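Local coordinates for putative sugar kinase PH1459 (Pyrococcus horikoshii, PDB 3EWM), which probably phosphorylates a sugar, perhaps fructose, with ATP as phosphate donor, as a member of the pfkB family of carbohydrate kinases, at residues Leu10-Ile15 with Asp59-Tyr64; Ser16-Glu19 with Val25-Phe28; Gly20-Val25 with Ser98-Leu103; Lys30-Ala35 with Gly284-Pro289; Leu103-Ala108 with Leu135-Ser140. One frame throughout, in Å; residues are numbered along the deposited sequence.

Contact 1: residues Leu10-Ile15 with Asp59-Tyr64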
# COMPACT_ATOMS: atom_id res chain seq x y z
N LEU A 10 -4.75 -9.47 -8.07
CA LEU A 10 -5.67 -8.40 -8.40
C LEU A 10 -5.39 -7.34 -7.38
O LEU A 10 -5.43 -7.59 -6.15
CB LEU A 10 -7.14 -8.87 -8.32
CG LEU A 10 -8.25 -7.81 -8.37
CD1 LEU A 10 -8.23 -7.01 -9.67
CD2 LEU A 10 -9.64 -8.43 -8.11
N LEU A 11 -5.03 -6.16 -7.87
CA LEU A 11 -4.50 -5.13 -6.98
C LEU A 11 -4.79 -3.73 -7.47
O LEU A 11 -5.19 -3.54 -8.62
CB LEU A 11 -2.97 -5.32 -6.82
CG LEU A 11 -2.12 -5.52 -8.09
CD1 LEU A 11 -1.95 -4.23 -8.84
CD2 LEU A 11 -0.76 -6.11 -7.74
N ILE A 12 -4.55 -2.76 -6.59
CA ILE A 12 -4.53 -1.34 -6.95
C ILE A 12 -3.16 -0.97 -7.50
O ILE A 12 -2.13 -1.14 -6.84
CB ILE A 12 -4.85 -0.41 -5.72
CG1 ILE A 12 -6.19 -0.77 -5.07
CG2 ILE A 12 -4.78 1.06 -6.14
CD1 ILE A 12 -7.43 -0.35 -5.91
N ASP A 13 -3.12 -0.48 -8.72
CA ASP A 13 -1.92 0.17 -9.21
C ASP A 13 -2.03 1.63 -8.82
O ASP A 13 -2.98 2.32 -9.20
CB ASP A 13 -1.78 0.09 -10.73
CG ASP A 13 -1.24 -1.25 -11.20
OD1 ASP A 13 -0.61 -1.96 -10.41
OD2 ASP A 13 -1.42 -1.57 -12.39
N LEU A 14 -1.05 2.10 -8.07
CA LEU A 14 -0.96 3.52 -7.79
C LEU A 14 0.11 4.05 -8.71
O LEU A 14 1.29 3.80 -8.53
CB LEU A 14 -0.66 3.76 -6.33
CG LEU A 14 -1.96 3.41 -5.58
CD1 LEU A 14 -1.67 2.59 -4.32
CD2 LEU A 14 -2.77 4.66 -5.31
N ILE A 15 -0.34 4.71 -9.77
CA ILE A 15 0.58 5.03 -10.86
C ILE A 15 1.05 6.46 -10.76
O ILE A 15 0.24 7.39 -10.83
CB ILE A 15 -0.08 4.79 -12.22
CG1 ILE A 15 -0.61 3.35 -12.25
CG2 ILE A 15 0.93 5.03 -13.34
CD1 ILE A 15 -0.95 2.86 -13.57
N ASP A 59 -12.34 -4.12 1.92
CA ASP A 59 -12.01 -2.72 2.06
C ASP A 59 -12.45 -1.97 0.80
O ASP A 59 -12.86 -2.61 -0.18
CB ASP A 59 -10.53 -2.52 2.43
CG ASP A 59 -9.55 -3.14 1.43
OD1 ASP A 59 -9.70 -2.94 0.22
OD2 ASP A 59 -8.58 -3.79 1.90
N PRO A 60 -12.38 -0.63 0.82
CA PRO A 60 -12.83 0.16 -0.32
C PRO A 60 -12.10 -0.18 -1.61
O PRO A 60 -12.67 -0.07 -2.69
CB PRO A 60 -12.48 1.59 0.09
CG PRO A 60 -12.56 1.55 1.60
CD PRO A 60 -11.91 0.23 1.92
N PHE A 61 -10.84 -0.57 -1.48
CA PHE A 61 -10.02 -0.86 -2.65
C PHE A 61 -10.45 -2.18 -3.27
O PHE A 61 -10.50 -2.32 -4.48
CB PHE A 61 -8.53 -0.84 -2.31
CG PHE A 61 -7.96 0.57 -2.15
CD1 PHE A 61 -8.78 1.70 -2.36
CD2 PHE A 61 -6.63 0.76 -1.83
CE1 PHE A 61 -8.27 2.99 -2.25
CE2 PHE A 61 -6.11 2.05 -1.72
CZ PHE A 61 -6.93 3.16 -1.93
N GLY A 62 -10.78 -3.14 -2.41
CA GLY A 62 -11.36 -4.41 -2.85
C GLY A 62 -12.67 -4.19 -3.57
O GLY A 62 -12.90 -4.75 -4.65
N GLU A 63 -13.54 -3.37 -2.98
CA GLU A 63 -14.81 -3.03 -3.64
C GLU A 63 -14.61 -2.36 -4.98
O GLU A 63 -15.28 -2.70 -5.93
CB GLU A 63 -15.64 -2.12 -2.74
CG GLU A 63 -16.19 -2.85 -1.54
CD GLU A 63 -16.49 -1.93 -0.39
OE1 GLU A 63 -16.78 -0.73 -0.64
OE2 GLU A 63 -16.43 -2.40 0.77
N TYR A 64 -13.68 -1.40 -5.04
CA TYR A 64 -13.34 -0.74 -6.28
C TYR A 64 -12.95 -1.71 -7.37
O TYR A 64 -13.46 -1.65 -8.49
CB TYR A 64 -12.22 0.26 -6.06
CG TYR A 64 -11.58 0.82 -7.29
CD1 TYR A 64 -12.20 1.83 -8.03
CD2 TYR A 64 -10.32 0.37 -7.70
CE1 TYR A 64 -11.59 2.36 -9.14
CE2 TYR A 64 -9.71 0.90 -8.81
CZ TYR A 64 -10.36 1.89 -9.53
OH TYR A 64 -9.75 2.44 -10.64
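Ile12 of strand 11-16 packs its longer branch against two rings at the start of helix 60-71, those of Phe61 and Tyr64. CB points at the helix, and CG1 leaves it on the side of the backbone N, anti to the carbonyl carbon (chi1 -56°). CG1 then settles at the root of the Phe61 side chain, 3.6 Å from Phe61 CB, and meets the ring obliquely at 3.6 Å from Phe61 CD2. A second bend at chi2 (-73°) swings the terminal methyl round: CD1 stays 3.8 Å from Phe61 CB but also comes within 3.5 Å of Tyr64 CD2, again at a slant to the ring. The side chains of Ile12 and Phe61 cross at about a right angle. Cut back to an alanine, this position would probably leave a gap between strand and helix, with Tyr64 CD2 losing the methyl it packs on and the Phe61 ring less firmly held. The strand belongs to the small four-stranded sheet that, as in ribokinase relatives, stands beside the large alpha/beta domain as a lid, while the helix is part of that large domain. Asp59 caps the helix: its OD1 accepts from Gly62 N at 2.9 Å and is also bonded to Thr87 OG1, which fixes the first turn that carries the rings. Lys30, on the next strand, makes a cation-pi contact with Tyr64, and Phe91 of the second subunit meets the Phe61 ring edge-to-face.

Contact 2: residues Ser16-Glu19 with Val25-Phe28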
# COMPACT_ATOMS: atom_id res chain seq x y z
N SER A 16 2.36 6.61 -10.62
CA SER A 16 3.01 7.91 -10.64
C SER A 16 2.48 8.72 -11.81
O SER A 16 2.42 8.25 -12.95
CB SER A 16 4.52 7.77 -10.78
OG SER A 16 5.09 6.95 -9.75
N VAL A 17 2.08 9.94 -11.50
CA VAL A 17 1.54 10.84 -12.49
C VAL A 17 2.66 11.70 -13.10
O VAL A 17 2.49 12.30 -14.17
CB VAL A 17 0.40 11.68 -11.85
CG1 VAL A 17 0.26 13.00 -12.50
CG2 VAL A 17 -0.91 10.90 -11.96
N GLU A 18 3.80 11.73 -12.43
CA GLU A 18 4.96 12.44 -12.93
C GLU A 18 6.17 11.53 -13.01
O GLU A 18 6.17 10.41 -12.49
CB GLU A 18 5.27 13.64 -12.05
CG GLU A 18 5.62 13.26 -10.63
CD GLU A 18 5.66 14.44 -9.72
OE1 GLU A 18 5.86 15.58 -10.24
OE2 GLU A 18 5.50 14.25 -8.50
N GLU A 19 7.21 12.03 -13.68
CA GLU A 19 8.48 11.33 -13.74
C GLU A 19 9.21 11.39 -12.41
O GLU A 19 8.93 12.25 -11.57
CB GLU A 19 9.35 11.89 -14.87
CG GLU A 19 8.69 11.66 -16.22
CD GLU A 19 9.64 11.22 -17.31
OE1 GLU A 19 10.47 10.30 -17.07
OE2 GLU A 19 9.52 11.78 -18.41
N VAL A 25 8.14 10.90 -6.29
CA VAL A 25 6.84 11.07 -6.92
C VAL A 25 5.80 11.54 -5.89
O VAL A 25 5.68 10.97 -4.82
CB VAL A 25 6.36 9.80 -7.64
CG1 VAL A 25 4.89 9.97 -8.08
CG2 VAL A 25 7.23 9.54 -8.86
N ARG A 26 5.07 12.59 -6.25
CA ARG A 26 4.15 13.26 -5.35
C ARG A 26 2.74 12.74 -5.51
O ARG A 26 1.97 12.76 -4.57
CB ARG A 26 4.10 14.77 -5.64
CG ARG A 26 5.37 15.55 -5.34
CD ARG A 26 5.33 16.93 -6.03
NE ARG A 26 5.74 16.86 -7.43
CZ ARG A 26 6.21 17.88 -8.14
NH1 ARG A 26 6.31 19.09 -7.59
NH2 ARG A 26 6.58 17.70 -9.40
N LEU A 27 2.41 12.33 -6.73
CA LEU A 27 1.02 12.06 -7.08
C LEU A 27 0.87 10.70 -7.72
O LEU A 27 1.60 10.34 -8.63
CB LEU A 27 0.49 13.09 -8.08
CG LEU A 27 -0.17 14.45 -7.77
CD1 LEU A 27 -0.96 14.54 -6.47
CD2 LEU A 27 0.80 15.61 -7.93
N PHE A 28 -0.14 9.96 -7.27
CA PHE A 28 -0.44 8.64 -7.79
C PHE A 28 -1.89 8.54 -8.17
O PHE A 28 -2.78 8.81 -7.34
CB PHE A 28 -0.14 7.58 -6.74
CG PHE A 28 1.28 7.54 -6.33
CD1 PHE A 28 2.20 6.80 -7.07
CD2 PHE A 28 1.72 8.25 -5.22
CE1 PHE A 28 3.53 6.75 -6.68
CE2 PHE A 28 3.06 8.20 -4.83
CZ PHE A 28 3.96 7.46 -5.56
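Antiparallel strand pairing passes here into a salt-bridged loop, where Ser16-Glu19 and Val25-Phe28 close the connection between strands 11-16 and 27-33. Ser16 and Phe28 form a non-hydrogen-bonded pair with their CA atoms 4.5 Å apart, and just beyond it Val17 N gives a hydrogen bond of 2.9 Å to Leu27 O. On the face that holds Ser16 and Phe28, Val25 CG1 packs 3.5 Å from Ser16 CB and lies over one face of the Phe28 ring, offset toward its rim. Ser16 OG bonds to Val92 O on strand 88-93. The two strands are neighbours in the small sheet of this pfkB kinase, and Leu27 and Phe28 pair antiparallel with a strand of the second subunit, which carries the sheet across the dimer interface. Glu18 faces Arg26 with carboxylate and guanidinium nearly coplanar, 13° apart. Its CG sits between the backbone N and the carbonyl carbon (chi1 62°), and the extended chain beyond brings OE2 to two donors: Arg26 N at 2.8 Å and, through the syn lone pair, Arg26 NE at 2.8 Å in a nearly straight bond (172°). One oxygen thus ties both backbone and side chain of Arg26. The second arm of the salt bridge, Glu18 OE1 to Arg26 NH2, is modelled at 2.4 Å, a length too short to be trusted in detail.

Contact 3: residues Gly20-Val25 with Ser98-Leu103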
# COMPACT_ATOMS: atom_id res chain seq x y z
N GLY A 20 10.14 10.46 -12.23
CA GLY A 20 11.01 10.45 -11.06
C GLY A 20 10.99 9.15 -10.29
O GLY A 20 10.11 8.29 -10.50
N ASP A 21 11.96 9.01 -9.40
CA ASP A 21 12.02 7.91 -8.48
C ASP A 21 10.74 7.94 -7.65
O ASP A 21 10.23 9.01 -7.33
CB ASP A 21 13.25 8.05 -7.58
CG ASP A 21 14.58 8.01 -8.35
OD1 ASP A 21 15.58 8.51 -7.80
OD2 ASP A 21 14.64 7.47 -9.49
N LEU A 22 10.20 6.76 -7.35
CA LEU A 22 9.07 6.61 -6.43
C LEU A 22 9.26 7.38 -5.14
O LEU A 22 8.29 7.89 -4.57
CB LEU A 22 8.84 5.14 -6.07
CG LEU A 22 8.20 4.28 -7.15
CD1 LEU A 22 8.23 2.83 -6.69
CD2 LEU A 22 6.77 4.78 -7.41
N LYS A 23 10.50 7.43 -4.66
CA LYS A 23 10.83 8.22 -3.49
C LYS A 23 10.25 9.62 -3.61
O LYS A 23 9.69 10.16 -2.64
CB LYS A 23 12.34 8.27 -3.28
CG LYS A 23 12.80 9.03 -2.05
CD LYS A 23 14.30 8.89 -1.87
CE LYS A 23 15.04 9.80 -2.84
NZ LYS A 23 16.51 9.59 -2.77
N ASP A 24 10.36 10.19 -4.81
CA ASP A 24 10.10 11.61 -5.03
C ASP A 24 8.76 11.91 -5.69
O ASP A 24 8.32 13.05 -5.66
CB ASP A 24 11.22 12.23 -5.87
CG ASP A 24 12.59 11.99 -5.27
OD1 ASP A 24 12.81 12.32 -4.09
OD2 ASP A 24 13.44 11.44 -6.00
N VAL A 25 8.14 10.90 -6.29
CA VAL A 25 6.84 11.07 -6.92
C VAL A 25 5.80 11.54 -5.89
O VAL A 25 5.68 10.97 -4.82
CB VAL A 25 6.36 9.80 -7.64
CG1 VAL A 25 4.89 9.97 -8.08
CG2 VAL A 25 7.23 9.54 -8.86
N SER A 98 14.32 3.49 -16.42
CA SER A 98 14.31 2.41 -15.43
C SER A 98 13.00 2.39 -14.64
O SER A 98 12.98 2.85 -13.49
CB SER A 98 15.49 2.56 -14.46
OG SER A 98 16.69 2.90 -15.14
N PRO A 99 11.91 1.87 -15.24
CA PRO A 99 10.63 1.82 -14.54
C PRO A 99 10.71 1.00 -13.26
O PRO A 99 11.40 -0.03 -13.21
CB PRO A 99 9.70 1.14 -15.55
CG PRO A 99 10.59 0.42 -16.49
CD PRO A 99 11.81 1.29 -16.60
N SER A 100 10.01 1.46 -12.23
CA SER A 100 10.13 0.84 -10.93
C SER A 100 8.78 0.63 -10.29
O SER A 100 7.76 1.21 -10.72
CB SER A 100 11.01 1.69 -10.01
OG SER A 100 10.41 2.95 -9.79
N PHE A 101 8.76 -0.20 -9.27
CA PHE A 101 7.53 -0.40 -8.53
C PHE A 101 7.85 -0.75 -7.08
O PHE A 101 8.96 -1.18 -6.74
CB PHE A 101 6.66 -1.47 -9.20
CG PHE A 101 7.29 -2.80 -9.25
CD1 PHE A 101 7.04 -3.73 -8.25
CD2 PHE A 101 8.16 -3.13 -10.29
CE1 PHE A 101 7.63 -4.97 -8.27
CE2 PHE A 101 8.77 -4.37 -10.31
CZ PHE A 101 8.50 -5.29 -9.31
N LEU A 102 6.87 -0.52 -6.22
CA LEU A 102 6.97 -0.93 -4.84
C LEU A 102 5.69 -1.66 -4.58
O LEU A 102 4.63 -1.06 -4.47
CB LEU A 102 7.11 0.26 -3.90
CG LEU A 102 7.04 -0.00 -2.40
CD1 LEU A 102 8.11 -1.02 -1.91
CD2 LEU A 102 7.18 1.33 -1.69
N LEU A 103 5.83 -2.98 -4.54
CA LEU A 103 4.69 -3.89 -4.38
C LEU A 103 4.64 -4.31 -2.93
O LEU A 103 5.64 -4.75 -2.37
CB LEU A 103 4.85 -5.10 -5.30
CG LEU A 103 3.76 -6.18 -5.25
CD1 LEU A 103 3.59 -6.77 -6.63
CD2 LEU A 103 4.10 -7.27 -4.20
O HOH W 1 11.58 4.36 -8.14
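Leu22 reaches from the loop 20-25 to the backbone of strand 100-103 with a largely straightened side chain. CG lies beside its own backbone N, anti to the carbonyl carbon (chi1 -75°), and the next torsion is extended (chi2 172°), which drives CD1 end-on against the peptide between Phe101 and Leu102: it stops 3.6 Å from Phe101 C and 3.6 Å from Leu102 N. The same methyl is 4.0 Å from Leu102 CB. Ser100 has OG between its backbone N and carbonyl carbon (chi1 63°). There OG lies 3.7 Å from Leu22 CG and is hydrogen-bonded to a water 2.5 Å away. That water also accepts from Leu22 N at 2.9 Å, and so bridges the loop and the strand beside the apolar contact. The loop itself is turned tightly, Asp21 O accepting from both Asp24 N and Val25 N. Strand 100-103 is an outermost strand, within this chain, of the four-stranded lid sheet and hydrogen-bonds to strand 88-93, while the loop links strands 11-16 and 27-33 of the same sheet. Leu22 also packs on Ser16 of strand 11-16 and, across the interface, on Pro60 of the second subunit, at the start of its helix 60-71.

Contact 4: residues Lys30-Ala35 with Gly284-Pro289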
# COMPACT_ATOMS: atom_id res chain seq x y z
N LYS A 30 -4.96 6.12 -9.05
CA LYS A 30 -5.42 4.80 -8.64
C LYS A 30 -6.11 4.12 -9.83
O LYS A 30 -7.02 4.67 -10.44
CB LYS A 30 -6.37 4.91 -7.44
CG LYS A 30 -7.31 3.72 -7.21
CD LYS A 30 -7.95 3.80 -5.80
CE LYS A 30 -9.44 3.44 -5.83
NZ LYS A 30 -10.26 4.42 -6.65
N HIS A 31 -5.65 2.92 -10.14
CA HIS A 31 -6.25 2.14 -11.24
C HIS A 31 -6.29 0.68 -10.84
O HIS A 31 -5.51 0.26 -9.97
CB HIS A 31 -5.41 2.26 -12.50
CG HIS A 31 -5.34 3.64 -13.07
ND1 HIS A 31 -6.36 4.19 -13.83
CD2 HIS A 31 -4.37 4.59 -12.99
CE1 HIS A 31 -6.01 5.42 -14.19
NE2 HIS A 31 -4.81 5.68 -13.70
N PRO A 32 -7.16 -0.10 -11.48
CA PRO A 32 -7.12 -1.54 -11.26
C PRO A 32 -5.95 -2.17 -11.99
O PRO A 32 -5.64 -1.77 -13.09
CB PRO A 32 -8.43 -2.05 -11.87
CG PRO A 32 -9.19 -0.84 -12.30
CD PRO A 32 -8.22 0.28 -12.43
N GLY A 33 -5.30 -3.12 -11.34
CA GLY A 33 -4.15 -3.76 -11.94
C GLY A 33 -4.02 -5.21 -11.55
O GLY A 33 -4.88 -5.79 -10.84
N GLY A 34 -2.90 -5.77 -12.02
CA GLY A 34 -2.56 -7.17 -11.82
C GLY A 34 -2.73 -7.80 -13.17
O GLY A 34 -3.82 -7.74 -13.75
N ALA A 35 -1.66 -8.38 -13.70
CA ALA A 35 -1.68 -8.99 -15.02
C ALA A 35 -2.90 -9.90 -15.30
O ALA A 35 -3.58 -9.71 -16.30
CB ALA A 35 -0.31 -9.72 -15.32
N GLY A 284 -3.34 3.02 -20.12
CA GLY A 284 -3.43 2.24 -18.90
C GLY A 284 -3.29 0.73 -19.05
O GLY A 284 -3.07 0.21 -20.16
N ALA A 285 -3.42 0.05 -17.92
CA ALA A 285 -3.23 -1.40 -17.85
C ALA A 285 -4.30 -2.22 -18.57
O ALA A 285 -4.07 -3.39 -18.90
CB ALA A 285 -3.09 -1.85 -16.39
N TRP A 286 -5.48 -1.63 -18.80
CA TRP A 286 -6.55 -2.30 -19.54
C TRP A 286 -6.74 -1.63 -20.88
O TRP A 286 -7.65 -0.80 -21.07
CB TRP A 286 -7.89 -2.25 -18.79
CG TRP A 286 -7.88 -2.96 -17.48
CD1 TRP A 286 -6.88 -3.73 -16.96
CD2 TRP A 286 -8.95 -3.01 -16.54
NE1 TRP A 286 -7.24 -4.23 -15.75
CE2 TRP A 286 -8.51 -3.81 -15.46
CE3 TRP A 286 -10.23 -2.44 -16.49
CZ2 TRP A 286 -9.31 -4.08 -14.35
CZ3 TRP A 286 -11.03 -2.70 -15.37
CH2 TRP A 286 -10.56 -3.51 -14.32
N SER A 287 -5.86 -1.97 -21.80
CA SER A 287 -5.80 -1.27 -23.06
C SER A 287 -6.32 -2.11 -24.24
O SER A 287 -6.34 -1.63 -25.37
CB SER A 287 -4.37 -0.79 -23.31
OG SER A 287 -3.56 -1.89 -23.61
N THR A 288 -6.76 -3.33 -23.97
CA THR A 288 -7.25 -4.22 -25.04
C THR A 288 -8.40 -3.52 -25.76
O THR A 288 -9.33 -3.06 -25.11
CB THR A 288 -7.78 -5.55 -24.49
OG1 THR A 288 -6.75 -6.20 -23.74
CG2 THR A 288 -8.27 -6.47 -25.63
N PRO A 289 -8.34 -3.43 -27.09
CA PRO A 289 -9.48 -2.88 -27.84
C PRO A 289 -10.70 -3.79 -27.74
O PRO A 289 -10.58 -4.98 -27.49
CB PRO A 289 -8.96 -2.82 -29.27
CG PRO A 289 -7.91 -3.93 -29.33
CD PRO A 289 -7.23 -3.80 -27.99
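Trp286 presents one face of its indole to Pro32 through two torsions: CG lies beside the backbone N, anti to the carbonyl carbon (chi1 -63°), and chi2 is close to eclipsed (-6°), which lays the six-membered ring over against the proline. Pro32 is near the end of strand 27-33, where the small lid sheet gives way, through Gly33 and Gly34, to helix 35-45 of the large alpha/beta domain. As in ribokinase relatives, this glycine pair probably forms part of the joint between lid and main domain. The contact is a CH-pi interaction: Pro32 CG stands 4.0 Å from the centroid of the Trp286 six-membered ring, 26° off its normal, with the two side chains crossing at about a right angle. Packing is closer toward the rim, where Pro32 CB comes to 3.3 Å from Trp286 CZ2. The indole is steadied by a hydrogen bond from Trp286 NE1 to Asn38 OD1 on helix 35-45. Pro32 also packs on Tyr64 and Leu65 of helix 60-71, so the proline sits between that helix and the loop 284-289. The neighbouring methyl adds a looser touch, Ala285 CB lying 4.2 Å from Pro32 O.

Contact 5: residues Leu103-Ala108 with Leu135-Ser140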
# COMPACT_ATOMS: atom_id res chain seq x y z
N LEU A 103 5.83 -2.98 -4.54
CA LEU A 103 4.69 -3.89 -4.38
C LEU A 103 4.64 -4.31 -2.93
O LEU A 103 5.64 -4.75 -2.37
CB LEU A 103 4.85 -5.10 -5.30
CG LEU A 103 3.76 -6.18 -5.25
CD1 LEU A 103 3.59 -6.77 -6.63
CD2 LEU A 103 4.10 -7.27 -4.20
N TYR A 104 3.46 -4.16 -2.33
CA TYR A 104 3.21 -4.55 -0.96
C TYR A 104 2.79 -6.01 -0.95
O TYR A 104 1.83 -6.39 -1.62
CB TYR A 104 2.16 -3.62 -0.33
CG TYR A 104 2.82 -2.37 0.17
CD1 TYR A 104 3.46 -1.50 -0.72
CD2 TYR A 104 2.89 -2.09 1.53
CE1 TYR A 104 4.13 -0.39 -0.27
CE2 TYR A 104 3.54 -0.96 1.99
CZ TYR A 104 4.17 -0.12 1.09
OH TYR A 104 4.84 1.01 1.54
N ASP A 105 3.54 -6.85 -0.25
CA ASP A 105 3.38 -8.27 -0.41
C ASP A 105 2.47 -8.89 0.64
O ASP A 105 1.92 -9.95 0.43
CB ASP A 105 4.73 -8.99 -0.47
CG ASP A 105 5.46 -8.98 0.85
OD1 ASP A 105 5.32 -7.99 1.60
OD2 ASP A 105 6.18 -9.96 1.14
N ASP A 106 2.29 -8.26 1.79
CA ASP A 106 1.41 -8.94 2.72
C ASP A 106 0.03 -8.42 2.53
O ASP A 106 -0.47 -7.61 3.33
CB ASP A 106 1.85 -8.87 4.17
CG ASP A 106 1.66 -10.20 4.86
OD1 ASP A 106 2.69 -10.84 5.21
OD2 ASP A 106 0.50 -10.65 4.96
N VAL A 107 -0.57 -8.89 1.44
CA VAL A 107 -1.83 -8.39 0.96
C VAL A 107 -2.70 -9.59 0.58
O VAL A 107 -2.22 -10.73 0.52
CB VAL A 107 -1.65 -7.46 -0.27
CG1 VAL A 107 -0.96 -6.13 0.14
CG2 VAL A 107 -0.86 -8.18 -1.38
N ALA A 108 -3.96 -9.31 0.29
CA ALA A 108 -4.99 -10.32 0.21
C ALA A 108 -4.75 -11.33 -0.90
O ALA A 108 -4.99 -12.53 -0.69
CB ALA A 108 -6.34 -9.68 0.06
N LEU A 135 2.81 -16.33 -7.54
CA LEU A 135 3.58 -17.43 -6.98
C LEU A 135 4.65 -16.95 -6.01
O LEU A 135 5.31 -17.77 -5.37
CB LEU A 135 4.22 -18.26 -8.11
CG LEU A 135 3.28 -18.78 -9.20
CD1 LEU A 135 4.06 -19.46 -10.31
CD2 LEU A 135 2.15 -19.69 -8.62
N ALA A 136 4.80 -15.63 -5.88
CA ALA A 136 5.89 -15.07 -5.11
C ALA A 136 5.75 -15.33 -3.62
O ALA A 136 6.75 -15.34 -2.91
CB ALA A 136 6.07 -13.56 -5.41
N ARG A 137 4.52 -15.56 -3.16
CA ARG A 137 4.27 -15.75 -1.74
C ARG A 137 3.28 -16.87 -1.50
O ARG A 137 2.36 -17.07 -2.28
CB ARG A 137 3.71 -14.48 -1.10
CG ARG A 137 4.58 -13.26 -1.22
CD ARG A 137 5.79 -13.34 -0.27
NE ARG A 137 6.58 -12.12 -0.38
CZ ARG A 137 7.48 -11.88 -1.34
NH1 ARG A 137 7.74 -12.78 -2.28
NH2 ARG A 137 8.12 -10.72 -1.36
N ASN A 138 3.47 -17.56 -0.39
CA ASN A 138 2.47 -18.46 0.12
C ASN A 138 1.49 -17.67 0.98
O ASN A 138 1.82 -16.57 1.42
CB ASN A 138 3.14 -19.57 0.92
CG ASN A 138 3.61 -20.72 0.05
OD1 ASN A 138 4.65 -21.32 0.31
ND2 ASN A 138 2.82 -21.07 -0.95
N PRO A 139 0.28 -18.21 1.23
CA PRO A 139 -0.26 -19.48 0.73
C PRO A 139 -0.65 -19.48 -0.74
O PRO A 139 -0.93 -20.55 -1.28
CB PRO A 139 -1.52 -19.68 1.59
CG PRO A 139 -1.94 -18.28 1.91
CD PRO A 139 -0.66 -17.55 2.15
N SER A 140 -0.68 -18.32 -1.39
CA SER A 140 -1.21 -18.24 -2.75
C SER A 140 -0.42 -19.11 -3.74
O SER A 140 -1.02 -19.80 -4.57
CB SER A 140 -1.27 -16.80 -3.25
OG SER A 140 -2.52 -16.24 -2.90
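Asp105 OD2 is held by two nitrogens of one guanidinium: Arg137 NE donates to it at 2.7 Å in a nearly straight bond (165°), and Arg137 NH2 adds a weak one at 3.3 Å. The oxygen lies at the edge of the guanidinium, close to its plane, and receives NE on its anti lone pair, away from OD1. Carboxylate and guanidinium stand almost perpendicular, 82° apart, so this salt bridge uses one oxygen and not the flat two-oxygen pairing. On the aspartate side, CG is set between the backbone N and the carbonyl carbon (chi1 69°), which sets the carboxylate against Arg137. The arginine chain bends at its second torsion and then brings NH1 to Ala136 O, 2.8 Å away, with the nitrogen above the carbonyl plane. NH1 also bonds to Leu167 O. A leucine in place of Arg137 would probably leave the Asp105 carboxylate without its charged mate and take one donor from the carbonyls of Ala136 and Leu167. The salt bridge ties the loop that follows lid strand 100-103 to the loop between strand 127-131 and helix 140-151 in the main domain. With NE and NH2 on the acid and NH1 on two carbonyls, the guanidinium is fixed against rotation, and its positive charge probably favours the ionised form of Asp105.

How the contacts relate
Contacts 1 to 4 all reach the four-stranded lid sheet, and contact 5 leaves its outer strand 100-103 by way of Leu103, which it shares with contact 3. Contacts 2 and 3 are close, with centres about 9 Å apart, and share Val25; contact 2 is nested in the chain loop closed by contact 1. Contacts 1 and 4, about 12 Å between centres, touch through neighbouring strands 11-16 and 27-33, and their segments alternate along the chain. The centres of contacts 2 and 5 are about 25 Å apart. Contacts 1, 4 and 5 join lid to main domain, whereas 2 and 3 shape the lid's far end; the second subunit lies within reach of all five, through Lys30 in contact 4, linking lid and dimer interface.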